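Local atomic coordinates of aminotransferase TlmJ (Streptoalloteichus hindustanus, PDB entry 5UID), a protein that probably transfers amino groups in natural-product biosynthesis as a pyridoxal 5'-phosphate-dependent aminotransferase of the DegT/DnrJ/EryC1 family. Residues G5-F10 against Q362-S367; A109-T114 against T326-A331; R270-R275 against L358-A363; Q278-V283 against T371-V376. All coordinates share one frame; numbering follows the deposited sequence.

Contact 1 of 4, residues G5-F10 against Q362-S367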
loop_
_atom_site.group_PDB
_atom_site.type_symbol
_atom_site.label_atom_id
_atom_site.label_comp_id
_atom_site.label_asym_id
_atom_site.label_seq_id
_atom_site.Cartn_x
_atom_site.Cartn_y
_atom_site.Cartn_z
ATOM N N GLY A 5 24.541 -1.168 22.988
ATOM C CA GLY A 5 23.259 -0.791 22.421
ATOM C C GLY A 5 23.369 0.292 21.364
ATOM O O GLY A 5 24.377 0.992 21.285
HETATM N N MSE A 6 22.328 0.430 20.551
HETATM C CA MSE A 6 22.318 1.431 19.487
HETATM C C MSE A 6 21.207 2.456 19.677
HETATM O O MSE A 6 20.051 2.098 19.898
HETATM C CB MSE A 6 22.171 0.756 18.121
HETATM C CG MSE A 6 23.485 0.559 17.386
HETATM SE SE MSE A 6 24.316 2.247 16.847
HETATM C CE MSE A 6 25.859 1.505 15.925
ATOM N N ILE A 7 21.569 3.730 19.586
ATOM C CA ILE A 7 20.610 4.827 19.670
ATOM C C ILE A 7 20.207 5.215 18.254
ATOM O O ILE A 7 21.040 5.682 17.472
ATOM C CB ILE A 7 21.206 6.026 20.423
ATOM C CG1 ILE A 7 21.521 5.640 21.870
ATOM C CG2 ILE A 7 20.259 7.214 20.370
ATOM C CD1 ILE A 7 22.150 6.751 22.678
ATOM N N ASN A 8 18.930 5.032 17.924
ATOM C CA ASN A 8 18.446 5.218 16.564
ATOM C C ASN A 8 18.075 6.674 16.294
ATOM O O ASN A 8 17.769 7.444 17.207
ATOM C CB ASN A 8 17.235 4.322 16.294
ATOM C CG ASN A 8 17.507 2.862 16.604
ATOM O OD1 ASN A 8 18.216 2.178 15.864
ATOM N ND2 ASN A 8 16.937 2.374 17.701
ATOM N N VAL A 9 18.094 7.039 15.009
ATOM C CA VAL A 9 17.706 8.385 14.595
ATOM C C VAL A 9 16.192 8.541 14.617
ATOM O O VAL A 9 15.668 9.577 15.042
ATOM C CB VAL A 9 18.282 8.703 13.202
ATOM C CG1 VAL A 9 17.897 10.111 12.773
ATOM C CG2 VAL A 9 19.779 8.547 13.205
ATOM N N PHE A 10 15.469 7.527 14.149
ATOM C CA PHE A 10 14.016 7.507 14.159
ATOM C C PHE A 10 13.544 6.312 14.975
ATOM O O PHE A 10 14.150 5.238 14.920
ATOM C CB PHE A 10 13.444 7.416 12.739
ATOM C CG PHE A 10 14.151 8.287 11.742
ATOM C CD1 PHE A 10 13.954 9.656 11.738
ATOM C CD2 PHE A 10 15.008 7.736 10.804
ATOM C CE1 PHE A 10 14.600 10.459 10.823
ATOM C CE2 PHE A 10 15.659 8.536 9.881
ATOM C CZ PHE A 10 15.454 9.900 9.891
ATOM N N GLN A 362 10.630 10.528 20.482
ATOM C CA GLN A 362 10.117 10.525 21.847
ATOM C C GLN A 362 10.467 9.261 22.620
ATOM O O GLN A 362 10.094 9.164 23.795
ATOM C CB GLN A 362 8.597 10.730 21.852
ATOM C CG GLN A 362 7.792 9.603 21.226
ATOM C CD GLN A 362 7.690 9.729 19.720
ATOM O OE1 GLN A 362 8.307 10.608 19.114
ATOM N NE2 GLN A 362 6.900 8.856 19.107
ATOM N N ALA A 363 11.166 8.303 22.015
ATOM C CA ALA A 363 11.641 7.136 22.747
ATOM C C ALA A 363 13.014 7.348 23.370
ATOM O O ALA A 363 13.471 6.488 24.127
ATOM C CB ALA A 363 11.686 5.907 21.830
ATOM N N LEU A 364 13.676 8.461 23.068
ATOM C CA LEU A 364 14.976 8.746 23.657
ATOM C C LEU A 364 14.830 9.036 25.146
ATOM O O LEU A 364 14.009 9.865 25.549
ATOM C CB LEU A 364 15.625 9.938 22.956
ATOM C CG LEU A 364 16.025 9.769 21.492
ATOM C CD1 LEU A 364 16.431 11.104 20.891
ATOM C CD2 LEU A 364 17.155 8.759 21.375
ATOM N N SER A 365 15.621 8.350 25.964
ATOM C CA SER A 365 15.672 8.677 27.379
ATOM C C SER A 365 16.631 9.844 27.606
ATOM O O SER A 365 17.405 10.229 26.726
ATOM C CB SER A 365 16.100 7.463 28.202
ATOM O OG SER A 365 17.429 7.081 27.894
ATOM N N ASP A 366 16.568 10.419 28.810
ATOM C CA ASP A 366 17.517 11.468 29.164
ATOM C C ASP A 366 18.952 10.967 29.078
ATOM O O ASP A 366 19.850 11.726 28.698
ATOM C CB ASP A 366 17.223 12.002 30.565
ATOM C CG ASP A 366 15.900 12.737 30.641
ATOM O OD1 ASP A 366 15.455 13.268 29.605
ATOM O OD2 ASP A 366 15.308 12.786 31.739
ATOM N N SER A 367 19.182 9.696 29.415
ATOM C CA SER A 367 20.514 9.117 29.276
ATOM C C SER A 367 20.951 9.080 27.816
ATOM O O SER A 367 22.112 9.365 27.500
ATOM C CB SER A 367 20.541 7.713 29.877
ATOM O OG SER A 367 21.774 7.070 29.607
#
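Ile7 lays its CG2 branch against the end of Leu364, with Ile7 CG2 and Leu364 CD2 meeting at 3.6 Å. The two side chains cross at about a right angle, so one methyl of each does the touching and the rest of each chain runs off in its own direction. In Ile7 the torsions divide the work: chi1 of -63° puts CG2 opposite the backbone N, where it meets the leucine, and sends CG1 and CD1 along another course, to Thr371. Leu364 starts out alongside the N-terminal segment, but its tip closes in on it. The same CD2 methyl lies 4.4 Å from Asn8 O, the edge of a small apolar patch between backbones whose nearest CA atoms, Ile7 CA and Leu364 CA, are 7.9 Å apart. No hydrogen bond spans these two segments; polar atoms find partners beside them. Asn8 O accepts a weak bond from His361 NE2, and the Gln362 amide is held at both ends, OE1 by Arg269 NE and NE2 by Thr13 OG1. Just beyond Leu364, Ser365 occupies the N-cap of the next helix: its side chain caps a backbone N past Ser367 while its own N is bonded to Asp368 OD2, the reciprocal pattern of a capping box. The pair thus sits at the start of helix 366-383. Ile7 lies over Asp368 and Thr371 of that helix, Leu364 reaches Ile272 and Tyr276 of helix 249-280, and the N-terminal segment is tied by backbone bonds to Gly323, Tyr325 and Leu360.

Contact 2 of 4, residues A109-T114 against T326-A331. With SO4 (sulfate ion), chain E.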
loop_
_atom_site.group_PDB
_atom_site.type_symbol
_atom_site.label_atom_id
_atom_site.label_comp_id
_atom_site.label_asym_id
_atom_site.label_seq_id
_atom_site.Cartn_x
_atom_site.Cartn_y
_atom_site.Cartn_z
ATOM N N ALA A 109 21.211 26.499 5.442
ATOM C CA ALA A 109 21.036 26.512 6.892
ATOM C C ALA A 109 19.801 25.729 7.320
ATOM O O ALA A 109 19.805 25.104 8.387
ATOM C CB ALA A 109 20.951 27.951 7.402
ATOM N N THR A 110 18.744 25.745 6.510
ATOM C CA THR A 110 17.487 25.105 6.862
ATOM C C THR A 110 17.135 23.920 5.975
ATOM O O THR A 110 16.216 23.170 6.318
ATOM C CB THR A 110 16.337 26.122 6.802
ATOM O OG1 THR A 110 16.181 26.582 5.454
ATOM C CG2 THR A 110 16.624 27.307 7.709
ATOM N N LEU A 111 17.828 23.741 4.849
ATOM C CA LEU A 111 17.533 22.703 3.860
ATOM C C LEU A 111 16.116 22.825 3.296
ATOM O O LEU A 111 15.561 21.849 2.781
ATOM C CB LEU A 111 17.769 21.296 4.430
ATOM C CG LEU A 111 19.236 20.926 4.692
ATOM C CD1 LEU A 111 19.736 21.470 6.024
ATOM C CD2 LEU A 111 19.451 19.417 4.609
ATOM N N ASN A 112 15.521 24.017 3.385
ATOM C CA ASN A 112 14.242 24.351 2.784
ATOM C C ASN A 112 14.440 25.355 1.654
ATOM O O ASN A 112 15.356 26.183 1.704
ATOM C CB ASN A 112 13.265 24.947 3.807
ATOM C CG ASN A 112 12.390 23.896 4.469
ATOM O OD1 ASN A 112 12.107 22.846 3.888
ATOM N ND2 ASN A 112 11.948 24.180 5.689
ATOM N N PRO A 113 13.611 25.300 0.618
ATOM C CA PRO A 113 13.703 26.298 -0.448
ATOM C C PRO A 113 12.957 27.571 -0.085
ATOM O O PRO A 113 11.949 27.553 0.626
ATOM C CB PRO A 113 13.041 25.595 -1.637
ATOM C CG PRO A 113 12.026 24.710 -0.998
ATOM C CD PRO A 113 12.634 24.244 0.303
ATOM N N THR A 114 13.481 28.688 -0.575
ATOM C CA THR A 114 12.779 29.956 -0.476
ATOM C C THR A 114 11.819 30.104 -1.652
ATOM O O THR A 114 11.842 29.329 -2.609
ATOM C CB THR A 114 13.763 31.128 -0.448
ATOM O OG1 THR A 114 14.385 31.260 -1.732
ATOM C CG2 THR A 114 14.833 30.904 0.606
ATOM N N THR A 326 23.554 7.951 13.123
ATOM C CA THR A 326 23.283 9.223 12.463
ATOM C C THR A 326 23.056 8.944 10.985
ATOM O O THR A 326 23.417 7.880 10.477
ATOM C CB THR A 326 24.417 10.252 12.616
ATOM O OG1 THR A 326 25.646 9.702 12.128
ATOM C CG2 THR A 326 24.577 10.692 14.063
ATOM N N THR A 327 22.458 9.911 10.296
ATOM C CA THR A 327 22.206 9.785 8.866
ATOM C C THR A 327 21.988 11.178 8.291
ATOM O O THR A 327 22.030 12.182 9.007
ATOM C CB THR A 327 21.001 8.881 8.584
ATOM O OG1 THR A 327 20.889 8.662 7.172
ATOM C CG2 THR A 327 19.716 9.524 9.090
ATOM N N PHE A 328 21.758 11.232 6.980
ATOM C CA PHE A 328 21.407 12.474 6.306
ATOM C C PHE A 328 20.138 12.279 5.493
ATOM O O PHE A 328 20.006 11.292 4.762
ATOM C CB PHE A 328 22.532 12.968 5.391
ATOM C CG PHE A 328 22.128 14.128 4.523
ATOM C CD1 PHE A 328 22.030 15.404 5.052
ATOM C CD2 PHE A 328 21.828 13.937 3.181
ATOM C CE1 PHE A 328 21.650 16.474 4.259
ATOM C CE2 PHE A 328 21.446 15.000 2.384
ATOM C CZ PHE A 328 21.357 16.270 2.923
ATOM N N ARG A 329 19.210 13.221 5.633
ATOM C CA ARG A 329 18.037 13.349 4.782
ATOM C C ARG A 329 17.952 14.797 4.326
ATOM O O ARG A 329 18.282 15.706 5.093
ATOM C CB ARG A 329 16.749 12.964 5.526
ATOM C CG ARG A 329 16.714 11.545 6.065
ATOM C CD ARG A 329 16.536 10.530 4.952
ATOM N NE ARG A 329 16.273 9.198 5.485
ATOM C CZ ARG A 329 17.221 8.331 5.817
ATOM N NH1 ARG A 329 16.893 7.138 6.297
ATOM N NH2 ARG A 329 18.498 8.657 5.671
ATOM N N TYR A 330 17.542 15.021 3.079
ATOM C CA TYR A 330 17.299 13.974 2.093
ATOM C C TYR A 330 18.354 14.094 1.010
ATOM O O TYR A 330 18.704 15.207 0.612
ATOM C CB TYR A 330 15.891 14.098 1.493
ATOM C CG TYR A 330 14.781 13.979 2.511
ATOM C CD1 TYR A 330 14.360 15.085 3.239
ATOM C CD2 TYR A 330 14.159 12.761 2.749
ATOM C CE1 TYR A 330 13.350 14.981 4.178
ATOM C CE2 TYR A 330 13.146 12.646 3.687
ATOM C CZ TYR A 330 12.747 13.758 4.399
ATOM O OH TYR A 330 11.741 13.645 5.332
ATOM N N ALA A 331 18.863 12.959 0.543
ATOM C CA ALA A 331 19.916 12.967 -0.461
ATOM C C ALA A 331 19.507 13.849 -1.638
ATOM O O ALA A 331 18.354 13.790 -2.084
ATOM C CB ALA A 331 20.210 11.543 -0.939
HETATM S S SO4 E . 20.018 5.254 6.372
HETATM O O1 SO4 E . 20.886 5.803 7.409
HETATM O O2 SO4 E . 19.868 6.226 5.292
HETATM O O3 SO4 E . 18.708 4.955 6.947
HETATM O O4 SO4 E . 20.612 4.029 5.845
#
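Leu111 sits in the left-handed helical region (phi 59°) of an irregular loop, its CA 8.9 Å from the CA of Tyr330, which follows a cis peptide bond in the irregular segment carrying Phe328. From this bend the leucine's CB is directed toward the other segment, and one methyl makes the contact: Leu111 CD2 approaches Phe328 CE1 at 3.7 Å and Arg329 O at 3.9 Å. The aromatic ring comes from the opposite direction and is met obliquely. With chi1 at 171°, Phe328 CG lies opposite its backbone N, which carries the ring across to the leucine. The neighbouring Arg329 leads the other way, its aliphatic CB resting over the Tyr330 ring and its chain bent at chi2. Its guanidinium holds a sulfate, probably from the crystallisation liquor: Arg329 NH1 gives a nearly straight bond to sulfate O3 (2.9 Å, 168°), and Arg329 NH2 reaches sulfate O2 at 2.8 Å. Thr327 OG1 donates to sulfate O1, also at 2.9 Å, and Tyr325 OH binds the ion too. Arg329 NH2 is further tied to Phe328 O at 3.2 Å, from above the carbonyl plane, which should steady the group's rotation. Trp234 of the second subunit packs on Thr327 and Arg329. The same segment continues into a cofactor site: the Tyr330 hydroxyl is hydrogen-bonded to O3 of the pyridoxal-phosphate-modified lysine at position 187, in an active site close to the subunit interface, as in fold-type I aminotransferases.

Contact 3 of 4, residues R270-R275 against L358-A363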
loop_
_atom_site.group_PDB
_atom_site.type_symbol
_atom_site.label_atom_id
_atom_site.label_comp_id
_atom_site.label_asym_id
_atom_site.label_seq_id
_atom_site.Cartn_x
_atom_site.Cartn_y
_atom_site.Cartn_z
ATOM N N ARG A 270 10.444 18.323 21.563
ATOM C CA ARG A 270 10.864 19.716 21.682
ATOM C C ARG A 270 11.843 19.901 22.836
ATOM O O ARG A 270 12.848 20.609 22.694
ATOM C CB ARG A 270 9.646 20.623 21.862
ATOM C CG ARG A 270 10.002 22.090 22.075
ATOM C CD ARG A 270 8.760 22.960 22.200
ATOM N NE ARG A 270 9.103 24.368 22.389
ATOM C CZ ARG A 270 8.211 25.349 22.493
ATOM N NH1 ARG A 270 6.914 25.079 22.425
ATOM N NH2 ARG A 270 8.617 26.600 22.664
ATOM N N GLU A 271 11.574 19.272 23.983
ATOM C CA GLU A 271 12.480 19.425 25.115
ATOM C C GLU A 271 13.810 18.724 24.862
ATOM O O GLU A 271 14.837 19.132 25.415
ATOM C CB GLU A 271 11.823 18.914 26.400
ATOM C CG GLU A 271 11.789 17.404 26.559
ATOM C CD GLU A 271 11.067 16.966 27.826
ATOM O OE1 GLU A 271 9.898 17.367 28.017
ATOM O OE2 GLU A 271 11.671 16.228 28.634
ATOM N N ILE A 272 13.820 17.686 24.021
ATOM C CA ILE A 272 15.084 17.076 23.621
ATOM C C ILE A 272 15.896 18.053 22.780
ATOM O O ILE A 272 17.079 18.293 23.046
ATOM C CB ILE A 272 14.839 15.758 22.864
ATOM C CG1 ILE A 272 14.264 14.693 23.800
ATOM C CG2 ILE A 272 16.129 15.269 22.222
ATOM C CD1 ILE A 272 13.847 13.425 23.084
ATOM N N ALA A 273 15.268 18.636 21.754
ATOM C CA ALA A 273 15.972 19.581 20.894
ATOM C C ALA A 273 16.465 20.792 21.675
ATOM O O ALA A 273 17.534 21.336 21.368
ATOM C CB ALA A 273 15.069 20.019 19.742
ATOM N N GLU A 274 15.711 21.225 22.685
ATOM C CA GLU A 274 16.164 22.340 23.510
ATOM C C GLU A 274 17.356 21.937 24.369
ATOM O O GLU A 274 18.291 22.726 24.552
ATOM C CB GLU A 274 15.011 22.854 24.371
ATOM C CG GLU A 274 13.921 23.536 23.559
ATOM C CD GLU A 274 12.718 23.932 24.392
ATOM O OE1 GLU A 274 12.595 23.446 25.537
ATOM O OE2 GLU A 274 11.891 24.730 23.898
ATOM N N ARG A 275 17.346 20.713 24.901
ATOM C CA ARG A 275 18.525 20.208 25.597
ATOM C C ARG A 275 19.710 20.097 24.645
ATOM O O ARG A 275 20.848 20.403 25.022
ATOM C CB ARG A 275 18.219 18.857 26.244
ATOM C CG ARG A 275 19.427 18.190 26.885
ATOM C CD ARG A 275 19.966 19.002 28.057
ATOM N NE ARG A 275 21.247 18.485 28.535
ATOM C CZ ARG A 275 22.421 19.069 28.312
ATOM N NH1 ARG A 275 22.479 20.205 27.629
ATOM N NH2 ARG A 275 23.536 18.524 28.780
ATOM N N LEU A 358 20.933 14.079 13.934
ATOM C CA LEU A 358 21.128 13.403 15.206
ATOM C C LEU A 358 19.840 12.734 15.662
ATOM O O LEU A 358 18.744 13.134 15.257
ATOM C CB LEU A 358 21.598 14.402 16.263
ATOM C CG LEU A 358 22.832 15.244 15.941
ATOM C CD1 LEU A 358 23.204 16.095 17.144
ATOM C CD2 LEU A 358 24.001 14.372 15.508
ATOM N N PRO A 359 19.940 11.704 16.504
ATOM C CA PRO A 359 18.734 11.030 17.004
ATOM C C PRO A 359 17.749 12.007 17.631
ATOM O O PRO A 359 18.106 12.821 18.485
ATOM C CB PRO A 359 19.289 10.050 18.042
ATOM C CG PRO A 359 20.672 9.762 17.576
ATOM C CD PRO A 359 21.173 11.046 16.978
ATOM N N LEU A 360 16.492 11.923 17.195
ATOM C CA LEU A 360 15.439 12.790 17.725
ATOM C C LEU A 360 14.115 12.042 17.602
ATOM O O LEU A 360 13.560 11.937 16.504
ATOM C CB LEU A 360 15.399 14.120 16.988
ATOM C CG LEU A 360 14.298 15.086 17.431
ATOM C CD1 LEU A 360 14.458 15.442 18.901
ATOM C CD2 LEU A 360 14.301 16.337 16.564
ATOM N N HIS A 361 13.619 11.533 18.728
ATOM C CA HIS A 361 12.326 10.863 18.790
ATOM C C HIS A 361 11.928 10.742 20.252
ATOM O O HIS A 361 12.770 10.838 21.150
ATOM C CB HIS A 361 12.360 9.487 18.114
ATOM C CG HIS A 361 13.437 8.586 18.630
ATOM N ND1 HIS A 361 13.310 7.868 19.800
ATOM C CD2 HIS A 361 14.663 8.289 18.139
ATOM C CE1 HIS A 361 14.410 7.165 20.005
ATOM N NE2 HIS A 361 15.248 7.405 19.013
ATOM N N GLN A 362 10.630 10.528 20.482
ATOM C CA GLN A 362 10.117 10.525 21.847
ATOM C C GLN A 362 10.467 9.261 22.620
ATOM O O GLN A 362 10.094 9.164 23.795
ATOM C CB GLN A 362 8.597 10.730 21.852
ATOM C CG GLN A 362 7.792 9.603 21.226
ATOM C CD GLN A 362 7.690 9.729 19.720
ATOM O OE1 GLN A 362 8.307 10.608 19.114
ATOM N NE2 GLN A 362 6.900 8.856 19.107
ATOM N N ALA A 363 11.166 8.303 22.015
ATOM C CA ALA A 363 11.641 7.136 22.747
ATOM C C ALA A 363 13.014 7.348 23.370
ATOM O O ALA A 363 13.471 6.488 24.127
ATOM C CB ALA A 363 11.686 5.907 21.830
#
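Ile272, which packs on Leu360 and His361, rides on a helical turn whose shortest polar bond runs from Glu274 N to Arg270 O (2.9 Å). On the outer side of this turn Arg270 NE and Glu274 OE2 form a salt bridge at 3.2 Å, the arginine meeting the carboxylate from above its plane. The inner side is apolar. Ile272 and Leu360 slide past each other in opposite directions, with Ile272 CG2 on Leu360 CD1 at 3.7 Å, while Ile272 CD1 extends to His361 O at 3.4 Å. Leu360 reaches the helix because chi1 of 178° swings its CG to the side away from its own N. His361 directs its CB away from the helix and meets it through its backbone O; Ala363 N lies at the edge of the imidazole, in its plane, and bonds weakly to His361 ND1 at 3.1 Å. Tyr303 of strand 303-306 packs on both Leu360 and Ala273, Val369 of helix 366-383 covers Ile272, and Tyr276 OH bonds to Pro359 O. A long helix thus lies across the irregular link from a β-strand to the C-terminal helix, a buried layer of the α/β packing probably belonging to the smaller, C-terminal domain usual in fold-type I enzymes.

Contact 4 of 4, residues Q278-V283 against T371-V376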
loop_
_atom_site.group_PDB
_atom_site.type_symbol
_atom_site.label_atom_id
_atom_site.label_comp_id
_atom_site.label_asym_id
_atom_site.label_seq_id
_atom_site.Cartn_x
_atom_site.Cartn_y
_atom_site.Cartn_z
ATOM N N GLN A 278 21.073 23.515 24.247
ATOM C CA GLN A 278 21.843 23.942 25.410
ATOM C C GLN A 278 23.248 23.351 25.399
ATOM O O GLN A 278 24.223 24.053 25.692
ATOM C CB GLN A 278 21.109 23.553 26.693
ATOM C CG GLN A 278 21.805 24.005 27.968
ATOM C CD GLN A 278 21.114 23.499 29.220
ATOM O OE1 GLN A 278 20.509 22.427 29.219
ATOM N NE2 GLN A 278 21.195 24.275 30.295
ATOM N N GLY A 279 23.376 22.070 25.056
ATOM C CA GLY A 279 24.662 21.401 25.141
ATOM C C GLY A 279 25.580 21.579 23.951
ATOM O O GLY A 279 26.769 21.263 24.061
ATOM N N LEU A 280 25.074 22.084 22.825
ATOM C CA LEU A 280 25.859 22.160 21.600
ATOM C C LEU A 280 25.960 23.556 21.001
ATOM O O LEU A 280 26.578 23.708 19.940
ATOM C CB LEU A 280 25.276 21.211 20.543
ATOM C CG LEU A 280 25.171 19.728 20.897
ATOM C CD1 LEU A 280 24.553 18.962 19.744
ATOM C CD2 LEU A 280 26.528 19.154 21.251
ATOM N N SER A 281 25.381 24.577 21.638
ATOM C CA SER A 281 25.347 25.906 21.030
ATOM C C SER A 281 26.738 26.527 20.963
ATOM O O SER A 281 27.176 26.977 19.898
ATOM C CB SER A 281 24.392 26.815 21.803
ATOM O OG SER A 281 23.047 26.407 21.619
ATOM N N THR A 282 27.445 26.567 22.088
ATOM C CA THR A 282 28.755 27.199 22.156
ATOM C C THR A 282 29.884 26.287 21.687
ATOM O O THR A 282 31.037 26.496 22.086
ATOM C CB THR A 282 29.034 27.679 23.583
ATOM N N VAL A 283 29.590 25.293 20.856
ATOM C CA VAL A 283 30.599 24.362 20.365
ATOM C C VAL A 283 31.121 24.869 19.028
ATOM O O VAL A 283 30.376 24.934 18.044
ATOM C CB VAL A 283 30.028 22.942 20.235
ATOM C CG1 VAL A 283 31.032 22.026 19.554
ATOM C CG2 VAL A 283 29.657 22.398 21.603
ATOM N N THR A 371 24.090 11.031 26.136
ATOM C CA THR A 371 25.078 10.266 25.384
ATOM C C THR A 371 25.340 10.895 24.019
ATOM O O THR A 371 26.490 10.956 23.568
ATOM C CB THR A 371 24.614 8.817 25.223
ATOM O OG1 THR A 371 24.360 8.248 26.512
ATOM C CG2 THR A 371 25.678 7.986 24.516
ATOM N N VAL A 372 24.288 11.377 23.354
ATOM C CA VAL A 372 24.457 12.012 22.049
ATOM C C VAL A 372 25.246 13.309 22.187
ATOM O O VAL A 372 26.207 13.549 21.448
ATOM C CB VAL A 372 23.088 12.252 21.386
ATOM C CG1 VAL A 372 23.241 13.121 20.146
ATOM C CG2 VAL A 372 22.435 10.927 21.027
ATOM N N ILE A 373 24.853 14.163 23.137
ATOM C CA ILE A 373 25.548 15.433 23.334
ATOM C C ILE A 373 27.013 15.195 23.679
ATOM O O ILE A 373 27.906 15.874 23.156
ATOM C CB ILE A 373 24.843 16.266 24.420
ATOM C CG1 ILE A 373 23.421 16.620 23.987
ATOM C CG2 ILE A 373 25.640 17.528 24.728
ATOM C CD1 ILE A 373 22.621 17.336 25.054
ATOM N N GLY A 374 27.282 14.226 24.556
ATOM C CA GLY A 374 28.657 13.954 24.944
ATOM C C GLY A 374 29.503 13.438 23.797
ATOM O O GLY A 374 30.643 13.870 23.610
ATOM N N GLU A 375 28.959 12.506 23.010
ATOM C CA GLU A 375 29.707 11.975 21.877
ATOM C C GLU A 375 29.909 13.024 20.791
ATOM O O GLU A 375 30.961 13.041 20.139
ATOM C CB GLU A 375 28.999 10.747 21.307
ATOM C CG GLU A 375 29.031 9.537 22.217
ATOM C CD GLU A 375 30.435 9.020 22.444
ATOM O OE1 GLU A 375 31.304 9.269 21.581
ATOM O OE2 GLU A 375 30.673 8.368 23.483
ATOM N N VAL A 376 28.927 13.906 20.586
ATOM C CA VAL A 376 29.078 14.964 19.592
ATOM C C VAL A 376 30.177 15.934 20.008
ATOM O O VAL A 376 31.049 16.290 19.205
ATOM C CB VAL A 376 27.737 15.687 19.355
ATOM C CG1 VAL A 376 27.954 16.972 18.569
ATOM C CG2 VAL A 376 26.772 14.779 18.604
#
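Leu280 points from CB toward helix 366-383, and chi1 of -58° sets CG opposite its carbonyl carbon, carrying the fork of the side chain to the neighbouring helix. There CD2 fits between two residues one turn apart: Leu280 CD2 is 3.7 Å from Val376 CG1 and 3.9 Å from Ile373 CG2. The other branch, Leu280 CD1, grazes Val376 CG1 at 4.1 Å. Leucine and valine stand roughly at a right angle, whereas leucine and isoleucine cross at a slant. Ile373 CG2 also rests on the bare backbone of Gly279, 4.0 Å from Gly279 O, where the two backbone segments come nearest (Gly279 CA to Ile373 CA, 6.3 Å). That oxygen is satisfied by Arg377 NH2, so a polar bond flanks the apolar cluster. The chain then turns away in a type I β turn from Leu280 to Val283. Leu358 of strand 355-358 touches both Leu280 and Val376, Cys288 packs on Leu280, and Leu286 packs on Val376. Two helices running in the same general sense, held together by branched aliphatic side chains and packed on strand 355-358, are consistent with the helix-on-strand packing of the smaller α/β domain of fold-type I enzymes.

From the N terminus, the opening segment of contact 1 waits for residues 362-367, closing a loop over nearly the whole chain. Contact 2 is nested inside that loop, joining 109-114, after the edge strand 100-104 of the large sheet, to 326-331. Its span crosses those of contacts 3 and 4, which leave helix 249-280 in turn and return at 358-363 and 371-376; these two cross each other. Contacts 1 and 3 share Gln362 and Ala363, with centres about 9 Å apart, while contacts 1 and 4 cross and share helix 366-383. Contacts 1, 3 and 4 bind the N terminus and the two helices into one unit, which touches contact 2, whose 109-114 side follows the large sheet.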